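Local coordinates for putative aspartyl-tRNA synthetase (Leishmania major, PDB 6OD8), which probably joins L-aspartate to its cognate tRNA(Asp) at the expense of ATP, as a class II aminoacyl-tRNA synthetase of the cytoplasm, at residues L90-V95 against I142-A147; K128-F133 against L166-I171; I402-C407 against D449-S454. One frame throughout, in Å; residues are numbered along the deposited sequence.

Contact 1. Residues L90-V95 against I142-A147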
loop_
_atom_site.group_PDB
_atom_site.type_symbol
_atom_site.label_atom_id
_atom_site.label_comp_id
_atom_site.label_asym_id
_atom_site.label_seq_id
_atom_site.Cartn_x
_atom_site.Cartn_y
_atom_site.Cartn_z
ATOM N N LEU A 90 6.948 -31.390 17.406
ATOM C CA LEU A 90 5.646 -30.824 17.744
ATOM C C LEU A 90 5.166 -29.990 16.572
ATOM O O LEU A 90 5.829 -29.025 16.190
ATOM C CB LEU A 90 5.742 -29.957 19.000
ATOM C CG LEU A 90 4.469 -29.212 19.395
ATOM C CD1 LEU A 90 3.387 -30.198 19.818
ATOM C CD2 LEU A 90 4.787 -28.230 20.507
ATOM N N ILE A 91 4.014 -30.352 16.023
ATOM C CA ILE A 91 3.445 -29.665 14.871
ATOM C C ILE A 91 2.029 -29.226 15.216
ATOM O O ILE A 91 1.285 -29.952 15.884
ATOM C CB ILE A 91 3.446 -30.575 13.623
ATOM C CG1 ILE A 91 4.847 -31.141 13.377
ATOM C CG2 ILE A 91 2.971 -29.812 12.397
ATOM C CD1 ILE A 91 4.838 -32.565 12.849
ATOM N N ARG A 92 1.657 -28.032 14.751
ATOM C CA ARG A 92 0.275 -27.571 14.803
ATOM C C ARG A 92 -0.269 -27.547 13.378
ATOM O O ARG A 92 0.332 -26.926 12.496
ATOM C CB ARG A 92 0.195 -26.184 15.444
ATOM C CG ARG A 92 -1.216 -25.674 15.604
ATOM C CD ARG A 92 -1.209 -24.463 16.517
ATOM N NE ARG A 92 -0.772 -24.843 17.869
ATOM C CZ ARG A 92 -0.572 -23.984 18.868
ATOM N NH1 ARG A 92 -0.769 -22.683 18.665
ATOM N NH2 ARG A 92 -0.173 -24.428 20.071
ATOM N N ALA A 93 -1.390 -28.232 13.141
ATOM C CA ALA A 93 -1.876 -28.382 11.779
ATOM C C ALA A 93 -3.388 -28.565 11.763
ATOM O O ALA A 93 -4.013 -28.895 12.777
ATOM C CB ALA A 93 -1.205 -29.582 11.084
ATOM N N ARG A 94 -3.946 -28.379 10.564
ATOM C CA ARG A 94 -5.329 -28.715 10.242
ATOM C C ARG A 94 -5.484 -30.203 9.976
ATOM O O ARG A 94 -4.639 -30.820 9.329
ATOM C CB ARG A 94 -5.782 -27.958 8.987
ATOM C CG ARG A 94 -5.929 -26.475 9.179
ATOM C CD ARG A 94 -7.368 -26.100 9.434
ATOM N NE ARG A 94 -7.537 -24.645 9.401
ATOM C CZ ARG A 94 -8.515 -23.997 10.026
ATOM N NH1 ARG A 94 -9.417 -24.666 10.727
ATOM N NH2 ARG A 94 -8.604 -22.678 9.927
ATOM N N VAL A 95 -6.594 -30.765 10.434
ATOM C CA VAL A 95 -6.970 -32.137 10.101
ATOM C C VAL A 95 -7.731 -32.077 8.776
ATOM O O VAL A 95 -8.889 -31.663 8.732
ATOM C CB VAL A 95 -7.814 -32.769 11.207
ATOM C CG1 VAL A 95 -8.229 -34.180 10.826
ATOM C CG2 VAL A 95 -7.048 -32.763 12.555
ATOM N N ILE A 142 -7.935 -27.926 14.421
ATOM C CA ILE A 142 -6.502 -27.694 14.494
ATOM C C ILE A 142 -5.960 -28.501 15.667
ATOM O O ILE A 142 -6.515 -28.465 16.770
ATOM C CB ILE A 142 -6.188 -26.198 14.630
ATOM C CG1 ILE A 142 -6.587 -25.479 13.336
ATOM C CG2 ILE A 142 -4.713 -26.005 14.924
ATOM C CD1 ILE A 142 -6.556 -23.976 13.443
ATOM N N VAL A 143 -4.895 -29.267 15.413
ATOM C CA VAL A 143 -4.352 -30.182 16.412
ATOM C C VAL A 143 -2.888 -29.857 16.666
ATOM O O VAL A 143 -2.185 -29.367 15.782
ATOM C CB VAL A 143 -4.497 -31.660 15.980
ATOM C CG1 VAL A 143 -5.950 -32.107 16.008
ATOM C CG2 VAL A 143 -3.864 -31.896 14.606
ATOM N N ASP A 144 -2.433 -30.119 17.898
ATOM C CA ASP A 144 -1.019 -30.188 18.231
ATOM C C ASP A 144 -0.659 -31.662 18.274
ATOM O O ASP A 144 -1.238 -32.411 19.064
ATOM C CB ASP A 144 -0.720 -29.554 19.593
ATOM C CG ASP A 144 -0.525 -28.058 19.524
ATOM O OD1 ASP A 144 -0.226 -27.534 18.433
ATOM O OD2 ASP A 144 -0.660 -27.406 20.579
ATOM N N VAL A 145 0.273 -32.085 17.434
ATOM C CA VAL A 145 0.686 -33.483 17.361
ATOM C C VAL A 145 2.160 -33.568 17.727
ATOM O O VAL A 145 2.965 -32.756 17.255
ATOM C CB VAL A 145 0.425 -34.067 15.960
ATOM C CG1 VAL A 145 1.032 -35.450 15.823
ATOM C CG2 VAL A 145 -1.069 -34.113 15.682
ATOM N N GLU A 146 2.502 -34.516 18.598
ATOM C CA GLU A 146 3.876 -34.945 18.810
ATOM C C GLU A 146 4.079 -36.211 17.988
ATOM O O GLU A 146 3.362 -37.194 18.191
ATOM C CB GLU A 146 4.135 -35.202 20.296
ATOM C CG GLU A 146 5.447 -35.873 20.598
ATOM C CD GLU A 146 5.751 -35.931 22.091
ATOM O OE1 GLU A 146 5.657 -37.029 22.683
ATOM O OE2 GLU A 146 6.080 -34.870 22.667
ATOM N N ALA A 147 5.027 -36.185 17.050
ATOM C CA ALA A 147 5.131 -37.306 16.121
ATOM C C ALA A 147 6.547 -37.440 15.594
ATOM O O ALA A 147 7.249 -36.441 15.417
ATOM C CB ALA A 147 4.174 -37.145 14.933
#
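The guanidinium of Arg92 takes the carboxylate of Asp144 at its edge, while that of Arg94 carries Ile142 on one face. In the first pair the arginine grips side-on: NE of Arg92 reaches OD1 of Asp144 at 2.8 Å in an almost straight bond lying in the guanidinium plane, and NH2 of Arg92 reaches OD2 of Asp144 at 3.1 Å, somewhat tilted. The two flat groups are twisted 31° from each other, so this two-bond salt bridge is not fully coplanar. A bend at chi3 (-64°) puts NE beside the aspartate; the two side chains run together on the same side of the sheet. Arg94 bends at chi2, and in the conformer given for Ile142, one of two modelled, CD1 of Ile142 sits over the centre of the guanidinium, 3.9 Å from CZ of Arg94. In that conformer CG2 of Ile142 also packs on CG of Arg92 at 3.6 Å, and the isoleucine touches both arginines. Beneath them the strands run antiparallel: Ile91 pairs with Val145 and Ala93 with Val143, each through two backbone hydrogen bonds, such as Val143 N to Ala93 O at 2.8 Å. The face bearing Ile91, Ala93, Val143 and Val145 turns inward onto Leu109, Leu166 and Ile171, and at its end CG2 of Val95 meets CG1 of Val143 at 3.7 Å. Arg94 NH1 also bonds to Glu140 O, and the second subunit adds a salt bridge from its Asp286 to Arg94 NE and a carbonyl, that of its Asp321, to Arg92 NH1. One face thus lines an apolar interior, and on the other Arg92, Arg94 and Ile142 meet the second subunit, in neighbouring strands of the OB-fold nucleic acid binding domain, a small curled beta-barrel.

Contact 2. Residues K128-F133 against L166-I171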
loop_
_atom_site.group_PDB
_atom_site.type_symbol
_atom_site.label_atom_id
_atom_site.label_comp_id
_atom_site.label_asym_id
_atom_site.label_seq_id
_atom_site.Cartn_x
_atom_site.Cartn_y
_atom_site.Cartn_z
ATOM N N LYS A 128 -5.485 -47.971 22.440
ATOM C CA LYS A 128 -6.605 -47.992 21.502
ATOM C C LYS A 128 -7.494 -46.766 21.652
ATOM O O LYS A 128 -8.082 -46.303 20.668
ATOM C CB LYS A 128 -7.436 -49.263 21.690
ATOM N N GLU A 129 -7.599 -46.221 22.870
ATOM C CA GLU A 129 -8.395 -45.013 23.088
ATOM C C GLU A 129 -7.913 -43.847 22.233
ATOM O O GLU A 129 -8.717 -42.992 21.833
ATOM C CB GLU A 129 -8.354 -44.627 24.569
ATOM C CG GLU A 129 -9.165 -45.545 25.487
ATOM C CD GLU A 129 -8.440 -46.815 25.863
ATOM O OE1 GLU A 129 -7.393 -47.120 25.257
ATOM O OE2 GLU A 129 -8.923 -47.511 26.781
ATOM N N MET A 130 -6.611 -43.789 21.942
ATOM C CA MET A 130 -6.084 -42.677 21.160
ATOM C C MET A 130 -6.357 -42.861 19.667
ATOM O O MET A 130 -6.630 -41.885 18.961
ATOM C CB MET A 130 -4.587 -42.506 21.428
ATOM C CG MET A 130 -3.983 -41.318 20.706
ATOM S SD MET A 130 -2.197 -41.155 20.930
ATOM C CE MET A 130 -1.611 -41.400 19.257
ATOM N N ILE A 131 -6.298 -44.102 19.175
ATOM C CA ILE A 131 -6.690 -44.388 17.797
ATOM C C ILE A 131 -8.163 -44.051 17.589
ATOM O O ILE A 131 -8.544 -43.471 16.559
ATOM C CB ILE A 131 -6.382 -45.857 17.437
ATOM C CG1 ILE A 131 -4.962 -46.004 16.876
ATOM C CG2 ILE A 131 -7.364 -46.376 16.405
ATOM C CD1 ILE A 131 -3.862 -45.705 17.850
ATOM N N ASP A 132 -9.009 -44.396 18.571
ATOM C CA ASP A 132 -10.417 -44.001 18.520
ATOM C C ASP A 132 -10.567 -42.490 18.518
ATOM O O ASP A 132 -11.395 -41.940 17.778
ATOM C CB ASP A 132 -11.183 -44.573 19.710
ATOM C CG ASP A 132 -11.171 -46.091 19.746
ATOM O OD1 ASP A 132 -11.207 -46.715 18.663
ATOM O OD2 ASP A 132 -11.126 -46.652 20.864
ATOM N N PHE A 133 -9.801 -41.800 19.370
ATOM C CA PHE A 133 -9.874 -40.346 19.420
ATOM C C PHE A 133 -9.521 -39.738 18.072
ATOM O O PHE A 133 -10.235 -38.863 17.567
ATOM C CB PHE A 133 -8.946 -39.807 20.509
ATOM C CG PHE A 133 -8.898 -38.312 20.568
ATOM C CD1 PHE A 133 -9.957 -37.586 21.088
ATOM C CD2 PHE A 133 -7.785 -37.624 20.098
ATOM C CE1 PHE A 133 -9.913 -36.183 21.138
ATOM C CE2 PHE A 133 -7.730 -36.234 20.150
ATOM C CZ PHE A 133 -8.796 -35.512 20.669
ATOM N N LEU A 166 4.247 -39.233 9.380
ATOM C CA LEU A 166 4.326 -38.936 10.806
ATOM C C LEU A 166 3.775 -40.098 11.626
ATOM O O LEU A 166 2.642 -40.537 11.407
ATOM C CB LEU A 166 3.554 -37.656 11.141
ATOM C CG LEU A 166 4.013 -36.365 10.462
ATOM C CD1 LEU A 166 3.238 -35.175 11.006
ATOM C CD2 LEU A 166 5.513 -36.169 10.646
ATOM N N LYS A 167 4.573 -40.593 12.575
ATOM C CA LYS A 167 4.121 -41.607 13.529
ATOM C C LYS A 167 3.719 -40.905 14.828
ATOM O O LYS A 167 4.578 -40.477 15.608
ATOM C CB LYS A 167 5.202 -42.660 13.771
ATOM N N VAL A 168 2.411 -40.816 15.069
ATOM C CA VAL A 168 1.864 -39.951 16.116
ATOM C C VAL A 168 2.034 -40.592 17.486
ATOM O O VAL A 168 1.588 -41.723 17.718
ATOM C CB VAL A 168 0.383 -39.654 15.845
ATOM C CG1 VAL A 168 -0.194 -38.793 16.963
ATOM C CG2 VAL A 168 0.216 -38.998 14.469
ATOM N N LYS A 169 2.632 -39.845 18.415
ATOM C CA LYS A 169 2.777 -40.261 19.811
ATOM C C LYS A 169 1.804 -39.557 20.754
ATOM O O LYS A 169 1.415 -40.127 21.775
ATOM C CB LYS A 169 4.205 -39.981 20.300
ATOM C CG LYS A 169 5.318 -40.374 19.340
ATOM C CD LYS A 169 5.229 -41.832 18.941
ATOM C CE LYS A 169 6.525 -42.302 18.299
ATOM N NZ LYS A 169 6.441 -43.702 17.797
ATOM N N LYS A 170 1.424 -38.323 20.441
ATOM C CA LYS A 170 0.487 -37.527 21.217
ATOM C C LYS A 170 -0.301 -36.660 20.251
ATOM O O LYS A 170 0.237 -36.201 19.239
ATOM C CB LYS A 170 1.177 -36.593 22.236
ATOM C CG LYS A 170 1.881 -37.276 23.393
ATOM C CD LYS A 170 2.446 -36.215 24.343
ATOM C CE LYS A 170 3.071 -36.845 25.600
ATOM N NZ LYS A 170 4.087 -37.866 25.216
ATOM N N ILE A 171 -1.572 -36.429 20.569
ATOM C CA ILE A 171 -2.370 -35.538 19.736
ATOM C C ILE A 171 -3.454 -34.873 20.580
ATOM O O ILE A 171 -4.264 -35.552 21.218
ATOM C CB ILE A 171 -2.976 -36.286 18.528
ATOM C CG1 ILE A 171 -3.877 -35.338 17.735
ATOM C CG2 ILE A 171 -3.760 -37.557 18.952
ATOM C CD1 ILE A 171 -4.278 -35.866 16.332
#
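Met130 is the long bump of this contact, reaching from the helix into the hollow where the chain turns its corner between Val168 and Ile171. Its CG stands anti to the backbone N (chi1 -177°), SD continues the line (chi2 -177°), and the side chain stays extended until chi3 (116°) turns CE aside. That methyl, CE of Met130, lands 3.8 Å from CG1 of Val168 and 3.6 Å from Val168 O, while SD of Met130 lies 3.8 Å from Lys169 O. The thioether therefore rests partly on branched aliphatic carbon and partly on the backbone carbonyls of the corner. Nearer the helix, CG2 of Ile171 is the answering bump: it fits between Met130 and Phe133, one turn apart on the helix, touching CG of Met130 and CD2 of Phe133 at 4.2 Å each. The phenyl ring reaches past this methyl, and its CE2 comes to 3.7 Å from Ile171 O. These apolar side chains cross obliquely, with backbone carbonyls beside them. The CB atoms of Lys169 and Lys170 point away from the helix, and Lys170 has its salt bridge with Glu146. Ala120 and Val56 also touch Met130, Phe57 meets the ring of Phe133, and Val145 lies against both Val168 and Ile171. Lys169 and Lys170 together face Glu146, a classic beta bulge, which marks the corner where the strand changes direction. The contact thus sets helix 128-136 against a bent strand of the barrel, and in the OB fold it is the helix between the third and fourth strands that covers one end of the barrel.

Contact 3. Residues I402-C407 against D449-S454. With EDO (1,2-ethanediol), chain E.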
loop_
_atom_site.group_PDB
_atom_site.type_symbol
_atom_site.label_atom_id
_atom_site.label_comp_id
_atom_site.label_asym_id
_atom_site.label_seq_id
_atom_site.Cartn_x
_atom_site.Cartn_y
_atom_site.Cartn_z
ATOM N N ILE A 402 0.792 -0.510 -31.040
ATOM C CA ILE A 402 0.137 -0.310 -32.331
ATOM C C ILE A 402 -0.666 0.976 -32.223
ATOM O O ILE A 402 -1.420 1.163 -31.261
ATOM C CB ILE A 402 -0.775 -1.489 -32.738
ATOM C CG1 ILE A 402 0.002 -2.808 -32.733
ATOM C CG2 ILE A 402 -1.381 -1.262 -34.148
ATOM C CD1 ILE A 402 -0.861 -4.022 -33.052
ATOM N N ASN A 403 -0.475 1.865 -33.187
ATOM C CA ASN A 403 -1.298 3.062 -33.268
ATOM C C ASN A 403 -2.773 2.683 -33.384
ATOM O O ASN A 403 -3.133 1.714 -34.065
ATOM C CB ASN A 403 -0.858 3.894 -34.475
ATOM C CG ASN A 403 -1.783 5.033 -34.746
ATOM O OD1 ASN A 403 -2.730 4.911 -35.523
ATOM N ND2 ASN A 403 -1.533 6.155 -34.102
ATOM N N TYR A 404 -3.628 3.464 -32.719
ATOM C CA TYR A 404 -5.064 3.219 -32.716
ATOM C C TYR A 404 -5.631 3.083 -34.134
ATOM O O TYR A 404 -6.473 2.210 -34.397
ATOM C CB TYR A 404 -5.769 4.355 -31.965
ATOM C CG TYR A 404 -7.241 4.119 -31.732
ATOM C CD1 TYR A 404 -7.679 3.523 -30.563
ATOM C CD2 TYR A 404 -8.198 4.510 -32.679
ATOM C CE1 TYR A 404 -9.023 3.302 -30.333
ATOM C CE2 TYR A 404 -9.553 4.295 -32.457
ATOM C CZ TYR A 404 -9.956 3.689 -31.285
ATOM O OH TYR A 404 -11.293 3.458 -31.039
ATOM N N MET A 405 -5.189 3.933 -35.066
ATOM C CA MET A 405 -5.754 3.851 -36.414
ATOM C C MET A 405 -5.345 2.564 -37.106
ATOM O O MET A 405 -6.127 2.013 -37.884
ATOM C CB MET A 405 -5.352 5.071 -37.247
ATOM C CG MET A 405 -5.986 6.360 -36.736
ATOM S SD MET A 405 -5.647 7.756 -37.845
ATOM C CE MET A 405 -4.004 8.204 -37.279
ATOM N N HIS A 406 -4.146 2.046 -36.812
ATOM C CA HIS A 406 -3.783 0.743 -37.356
ATOM C C HIS A 406 -4.503 -0.389 -36.637
ATOM O O HIS A 406 -4.736 -1.440 -37.240
ATOM C CB HIS A 406 -2.266 0.568 -37.319
ATOM C CG HIS A 406 -1.544 1.509 -38.237
ATOM N ND1 HIS A 406 -1.512 1.338 -39.606
ATOM C CD2 HIS A 406 -0.858 2.650 -37.985
ATOM C CE1 HIS A 406 -0.822 2.322 -40.155
ATOM N NE2 HIS A 406 -0.432 3.143 -39.198
ATOM N N CYS A 407 -4.848 -0.209 -35.357
ATOM C CA CYS A 407 -5.713 -1.178 -34.692
ATOM C C CYS A 407 -7.068 -1.269 -35.380
ATOM O O CYS A 407 -7.634 -2.360 -35.496
ATOM C CB CYS A 407 -5.921 -0.815 -33.223
ATOM S SG CYS A 407 -4.463 -0.991 -32.165
ATOM N N ASP A 449 -2.146 2.983 -29.145
ATOM C CA ASP A 449 -1.616 4.326 -28.970
ATOM C C ASP A 449 -2.482 5.364 -29.687
ATOM O O ASP A 449 -2.863 5.167 -30.844
ATOM C CB ASP A 449 -0.183 4.359 -29.512
ATOM C CG ASP A 449 0.507 5.643 -29.230
ATOM O OD1 ASP A 449 0.242 6.209 -28.148
ATOM O OD2 ASP A 449 1.313 6.089 -30.083
ATOM N N ARG A 450 -2.773 6.474 -28.993
ATOM C CA ARG A 450 -3.437 7.667 -29.526
ATOM C C ARG A 450 -4.940 7.471 -29.681
ATOM O O ARG A 450 -5.455 7.391 -30.807
ATOM C CB ARG A 450 -2.836 8.091 -30.869
ATOM C CG ARG A 450 -1.725 9.096 -30.790
ATOM C CD ARG A 450 -1.466 9.720 -32.163
ATOM N NE ARG A 450 -0.535 10.842 -32.070
ATOM C CZ ARG A 450 -0.560 11.905 -32.868
ATOM N NH1 ARG A 450 -1.475 11.993 -33.825
ATOM N NH2 ARG A 450 0.328 12.880 -32.703
ATOM N N PHE A 451 -5.657 7.455 -28.565
ATOM C CA PHE A 451 -7.087 7.178 -28.605
ATOM C C PHE A 451 -7.872 8.390 -29.093
ATOM O O PHE A 451 -7.419 9.529 -28.939
ATOM C CB PHE A 451 -7.591 6.772 -27.223
ATOM C CG PHE A 451 -7.656 5.294 -27.032
ATOM C CD1 PHE A 451 -8.867 4.658 -26.823
ATOM C CD2 PHE A 451 -6.501 4.540 -27.097
ATOM C CE1 PHE A 451 -8.931 3.269 -26.649
ATOM C CE2 PHE A 451 -6.549 3.176 -26.936
ATOM C CZ PHE A 451 -7.769 2.532 -26.717
ATOM N N PRO A 452 -9.057 8.166 -29.664
ATOM C CA PRO A 452 -9.888 9.297 -30.089
ATOM C C PRO A 452 -10.325 10.147 -28.898
ATOM O O PRO A 452 -10.590 9.635 -27.801
ATOM C CB PRO A 452 -11.086 8.625 -30.776
ATOM C CG PRO A 452 -10.638 7.228 -31.065
ATOM C CD PRO A 452 -9.702 6.872 -29.961
ATOM N N SER A 453 -10.400 11.459 -29.146
ATOM C CA SER A 453 -10.744 12.426 -28.110
ATOM C C SER A 453 -12.116 12.143 -27.508
ATOM O O SER A 453 -12.326 12.314 -26.300
ATOM C CB SER A 453 -10.673 13.834 -28.706
ATOM O OG SER A 453 -11.635 14.715 -28.138
ATOM N N SER A 454 -13.059 11.683 -28.330
ATOM C CA SER A 454 -14.412 11.434 -27.854
ATOM C C SER A 454 -14.476 10.328 -26.805
ATOM O O SER A 454 -15.447 10.275 -26.041
ATOM C CB SER A 454 -15.319 11.091 -29.042
ATOM O OG SER A 454 -14.911 9.857 -29.604
HETATM C C1 EDO E . 2.513 3.444 -32.023
HETATM O O1 EDO E . 3.287 3.659 -30.841
HETATM C C2 EDO E . 2.980 2.168 -32.724
HETATM O O2 EDO E . 4.041 2.453 -33.642
HETATM O O HOH W 1 -4.426 7.560 -33.633
HETATM O O HOH W 2 0.925 6.398 -32.680
#
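A single parallel bridge, Asn403 beside Asp449, joins the two segments through Asp449 N to Ile402 O at 2.9 Å and Tyr404 N to Asp449 O at 2.6 Å, where strand 400-403 gives way to helix 404-412. These strands belong to the large mixed sheet of the class II synthetase domain. Asn403 is the N-cap: its OD1 accepts Met405 N at 2.7 Å, with the donor above the carbonyl plane, and more weakly His406 N. The other end of that amide, ND2, holds two waters, one donating to Arg450 O and one to Asp449 OD2. Asp449 OD1 and OD2 also bond to Tyr324 and Tyr325, and a 1,2-ethanediol, probably from the crystallisation liquor, adds a weak bond to OD2. Tyr404 is buried against the loop. Its CG stands anti to the backbone N (chi1 -172°), and the ring beyond it meets Phe451 and Pro452. Phe451 receives its edge in a tilted edge-to-face contact, ring centres 4.7 Å apart and planes at 59°; CD1 of Tyr404 stands over the centre of the phenyl face. The tyrosine's OH bonds to Asp423 O. Pro452 covers one face of the tyrosine ring, a CH-pi contact in which its CD sits 3.5 Å from the ring centroid of Tyr404, only 14° off the normal.

In the fold
Contacts 1 and 2 belong to one small barrel and touch: strand 142-151, half of contact 1, pairs with both strands of contact 2, and Glu146 is the residue through which they are joined most directly. Contact 1 is buried and mixes backbone pairing with a salt bridge within the chain and arginines that also reach the second subunit; contact 2, only partly buried, is mainly apolar, and its lysines take no part in that packing. Contact 3 is buried too, but lies in the synthetase domain on the opposite side of the chain's centre, its nearest atoms about 44 Å from contact 1. There aromatic packing, a helix cap and waters do the work, with just one bridge between strands.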